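Local structure of ABC transporter, substrate binding protein (Agrobacterium tumefaciens, 3C9H) at residues A117-W122 with Y130-E135. The protein probably captures a solute in the periplasm and delivers it to an ABC transporter, and binds a magnesium ion. Residues are numbered along the deposited sequence; the frame is centred on the assembly and turned at random.
Sequences ARWPAW and YALTFE
The indole NE1 of Trp-119 donates to the backbone O of Ala-131 at 3.0 Å, with an N-H...O angle of 155°. Segment 117-122 leads into the antiparallel hairpin of strands 124-125 and 129-131, and segment 130-135 begins in its second strand, in a periplasmic binding protein-type fold; strand 129-131 also pairs with strand 258-268. The acceptor lies in the indole plane, while NE1 is tilted 22° from the carbonyl plane; with CG anti to the backbone N (chi1 -156°), the pyrrole edge of Trp-119 points at the strand. Tyr-130 turns its edge to the face of that five-membered ring in a T-shaped stack, planes nearly perpendicular and centroids 5.7 Å apart. Its OH bonds to Ser-111 O and Ser-116 OG, which tether the far end of the phenol. At the six-membered end, Trp-119 CZ2 meets Leu-132 CD2 at 3.8 Å, and Met-285 of helix 274-285 packs on Trp-119, Tyr-130 and Leu-132. Pro-120 CD lies against one face of the Trp-119 indole, offset toward its rim. Trp-122 reaches segment 130-135 with the outer carbons of its benzo ring: CZ3 is 3.8 Å from Ala-131 CB, and CH2 approaches the ring edge of Phe-134 at CD1, 4.1 Å away.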
ATOM      1  N   ALA A 117      23.517   1.324   4.126  1.00 24.10           N
ATOM      2  CA  ALA A 117      24.405   1.270   2.965  1.00 24.08           C
ATOM      3  C   ALA A 117      24.110   0.056   2.059  1.00 23.76           C
ATOM      4  O   ALA A 117      24.235   0.150   0.851  1.00 24.18           O
ATOM      5  CB  ALA A 117      25.859   1.274   3.414  1.00 24.35           C
ATOM      6  N   ARG A 118      23.699  -1.061   2.648  1.00 23.25           N
ATOM      7  CA  ARG A 118      23.398  -2.281   1.889  1.00 23.82           C
ATOM      8  C   ARG A 118      21.943  -2.440   1.443  1.00 23.73           C
ATOM      9  O   ARG A 118      21.603  -3.416   0.767  1.00 24.25           O
ATOM     10  CB  ARG A 118      23.820  -3.481   2.709  1.00 24.46           C
ATOM     11  CG  ARG A 118      25.335  -3.574   2.735  1.00 25.96           C
ATOM     12  CD  ARG A 118      25.774  -4.888   3.153  1.00 30.21           C
ATOM     13  NE  ARG A 118      25.873  -4.930   4.582  1.00 34.17           N
ATOM     14  CZ  ARG A 118      27.021  -4.975   5.268  1.00 35.50           C
ATOM     15  NH1 ARG A 118      28.203  -4.994   4.671  1.00 35.80           N
ATOM     16  NH2 ARG A 118      26.973  -5.005   6.583  1.00 33.91           N
ATOM     17  N   TRP A 119      21.096  -1.483   1.816  1.00 22.37           N
ATOM     18  CA  TRP A 119      19.690  -1.502   1.417  1.00 22.29           C
ATOM     19  C   TRP A 119      19.641  -1.316  -0.090  1.00 22.79           C
ATOM     20  O   TRP A 119      20.409  -0.523  -0.622  1.00 22.19           O
ATOM     21  CB  TRP A 119      18.900  -0.397   2.125  1.00 20.73           C
ATOM     22  CG  TRP A 119      17.431  -0.749   2.198  1.00 20.15           C
ATOM     23  CD1 TRP A 119      16.422  -0.151   1.543  1.00 17.84           C
ATOM     24  CD2 TRP A 119      16.863  -1.819   2.943  1.00 18.24           C
ATOM     25  NE1 TRP A 119      15.226  -0.777   1.831  1.00 19.20           N
ATOM     26  CE2 TRP A 119      15.469  -1.802   2.706  1.00 19.42           C
ATOM     27  CE3 TRP A 119      17.383  -2.780   3.803  1.00 20.19           C
ATOM     28  CZ2 TRP A 119      14.613  -2.723   3.277  1.00 17.71           C
ATOM     29  CZ3 TRP A 119      16.518  -3.696   4.380  1.00 19.50           C
ATOM     30  CH2 TRP A 119      15.160  -3.656   4.124  1.00 18.47           C
ATOM     31  N   PRO A 120      18.791  -2.085  -0.797  1.00 23.30           N
ATOM     32  CA  PRO A 120      18.768  -1.922  -2.248  1.00 23.46           C
ATOM     33  C   PRO A 120      18.647  -0.458  -2.631  1.00 23.49           C
ATOM     34  O   PRO A 120      17.861   0.277  -2.025  1.00 23.00           O
ATOM     35  CB  PRO A 120      17.557  -2.750  -2.658  1.00 23.43           C
ATOM     36  CG  PRO A 120      17.533  -3.840  -1.640  1.00 23.00           C
ATOM     37  CD  PRO A 120      17.856  -3.138  -0.370  1.00 23.96           C
ATOM     38  N   ALA A 121      19.442  -0.037  -3.610  1.00 24.08           N
ATOM     39  CA  ALA A 121      19.587   1.374  -3.955  1.00 24.33           C
ATOM     40  C   ALA A 121      18.271   2.009  -4.413  1.00 24.61           C
ATOM     41  O   ALA A 121      17.959   3.162  -4.067  1.00 26.17           O
ATOM     42  CB  ALA A 121      20.702   1.540  -5.029  1.00 25.08           C
ATOM     43  N   TRP A 122      17.497   1.267  -5.183  1.00 24.22           N
ATOM     44  CA  TRP A 122      16.180   1.730  -5.611  1.00 24.46           C
ATOM     45  C   TRP A 122      15.246   2.039  -4.426  1.00 23.74           C
ATOM     46  O   TRP A 122      14.314   2.816  -4.560  1.00 24.86           O
ATOM     47  CB  TRP A 122      15.513   0.685  -6.515  1.00 24.64           C
ATOM     48  CG  TRP A 122      15.085  -0.590  -5.856  1.00 25.09           C
ATOM     49  CD1 TRP A 122      15.779  -1.761  -5.826  1.00 25.31           C
ATOM     50  CD2 TRP A 122      13.837  -0.848  -5.185  1.00 24.34           C
ATOM     51  NE1 TRP A 122      15.068  -2.716  -5.151  1.00 25.59           N
ATOM     52  CE2 TRP A 122      13.870  -2.179  -4.747  1.00 25.31           C
ATOM     53  CE3 TRP A 122      12.707  -0.072  -4.900  1.00 25.82           C
ATOM     54  CZ2 TRP A 122      12.817  -2.763  -4.063  1.00 25.45           C
ATOM     55  CZ3 TRP A 122      11.685  -0.634  -4.173  1.00 25.09           C
ATOM     56  CH2 TRP A 122      11.731  -1.973  -3.785  1.00 25.84           C
ATOM     57  N   TYR A 130      12.755   4.949   3.112  1.00 18.40           N
ATOM     58  CA  TYR A 130      13.095   3.591   2.735  1.00 18.56           C
ATOM     59  C   TYR A 130      11.869   2.802   2.311  1.00 18.47           C
ATOM     60  O   TYR A 130      10.881   2.720   3.059  1.00 17.77           O
ATOM     61  CB  TYR A 130      13.726   2.870   3.923  1.00 18.39           C
ATOM     62  CG  TYR A 130      15.029   3.457   4.431  1.00 18.16           C
ATOM     63  CD1 TYR A 130      16.230   2.991   3.951  1.00 19.30           C
ATOM     64  CD2 TYR A 130      15.057   4.443   5.433  1.00 17.64           C
ATOM     65  CE1 TYR A 130      17.456   3.495   4.416  1.00 18.88           C
ATOM     66  CE2 TYR A 130      16.278   4.958   5.901  1.00 18.05           C
ATOM     67  CZ  TYR A 130      17.467   4.471   5.388  1.00 18.28           C
ATOM     68  OH  TYR A 130      18.668   4.925   5.829  1.00 18.16           O
ATOM     69  N   ALA A 131      11.952   2.183   1.149  1.00 18.83           N
ATOM     70  CA  ALA A 131      10.937   1.253   0.674  1.00 19.28           C
ATOM     71  C   ALA A 131      11.164  -0.060   1.380  1.00 20.30           C
ATOM     72  O   ALA A 131      12.282  -0.604   1.338  1.00 21.36           O
ATOM     73  CB  ALA A 131      11.069   1.030  -0.845  1.00 19.75           C
ATOM     74  N   LEU A 132      10.132  -0.609   1.995  1.00 20.07           N
ATOM     75  CA  LEU A 132      10.307  -1.788   2.881  1.00 20.02           C
ATOM     76  C   LEU A 132       9.603  -3.084   2.484  1.00 20.78           C
ATOM     77  O   LEU A 132       9.859  -4.133   3.098  1.00 20.72           O
ATOM     78  CB  LEU A 132       9.901  -1.412   4.318  1.00 20.64           C
ATOM     79  CG  LEU A 132      10.683  -0.233   4.909  1.00 20.90           C
ATOM     80  CD1 LEU A 132      10.002   0.281   6.215  1.00 21.84           C
ATOM     81  CD2 LEU A 132      12.133  -0.634   5.161  1.00 22.88           C
ATOM     82  N   THR A 133       8.697  -3.002   1.501  1.00 21.38           N
ATOM     83  CA  THR A 133       7.886  -4.119   1.058  1.00 21.30           C
ATOM     84  C   THR A 133       7.822  -4.081  -0.469  1.00 22.11           C
ATOM     85  O   THR A 133       8.240  -3.106  -1.090  1.00 22.75           O
ATOM     86  CB  THR A 133       6.435  -4.006   1.583  1.00 21.32           C
ATOM     87  OG1 THR A 133       5.765  -2.904   0.930  1.00 20.26           O
ATOM     88  CG2 THR A 133       6.405  -3.824   3.120  1.00 19.54           C
ATOM     89  N   PHE A 134       7.241  -5.120  -1.054  1.00 22.60           N
ATOM     90  CA  PHE A 134       7.095  -5.225  -2.520  1.00 23.18           C
ATOM     91  C   PHE A 134       5.714  -5.879  -2.757  1.00 23.77           C
ATOM     92  O   PHE A 134       5.584  -7.095  -2.695  1.00 24.79           O
ATOM     93  CB  PHE A 134       8.277  -6.080  -3.027  1.00 24.32           C
ATOM     94  CG  PHE A 134       8.540  -6.003  -4.509  1.00 24.18           C
ATOM     95  CD1 PHE A 134       9.195  -4.905  -5.061  1.00 27.62           C
ATOM     96  CD2 PHE A 134       8.176  -7.052  -5.339  1.00 26.27           C
ATOM     97  CE1 PHE A 134       9.463  -4.847  -6.443  1.00 27.64           C
ATOM     98  CE2 PHE A 134       8.432  -7.007  -6.714  1.00 26.43           C
ATOM     99  CZ  PHE A 134       9.076  -5.902  -7.263  1.00 26.18           C
ATOM    100  N   GLU A 135       4.681  -5.055  -2.962  1.00 22.97           N
ATOM    101  CA  GLU A 135       3.253  -5.502  -2.953  1.00 22.70           C
ATOM    102  C   GLU A 135       2.490  -5.147  -4.238  1.00 22.47           C
ATOM    103  O   GLU A 135       2.456  -3.997  -4.619  1.00 22.80           O
ATOM    104  CB  GLU A 135       2.527  -4.875  -1.748  1.00 22.17           C
ATOM    105  CG  GLU A 135       3.007  -5.434  -0.400  1.00 22.88           C
ATOM    106  CD  GLU A 135       2.470  -4.629   0.766  1.00 22.58           C
ATOM    107  OE1 GLU A 135       1.261  -4.759   1.057  1.00 22.93           O
ATOM    108  OE2 GLU A 135       3.237  -3.831   1.351  1.00 22.77           O
TER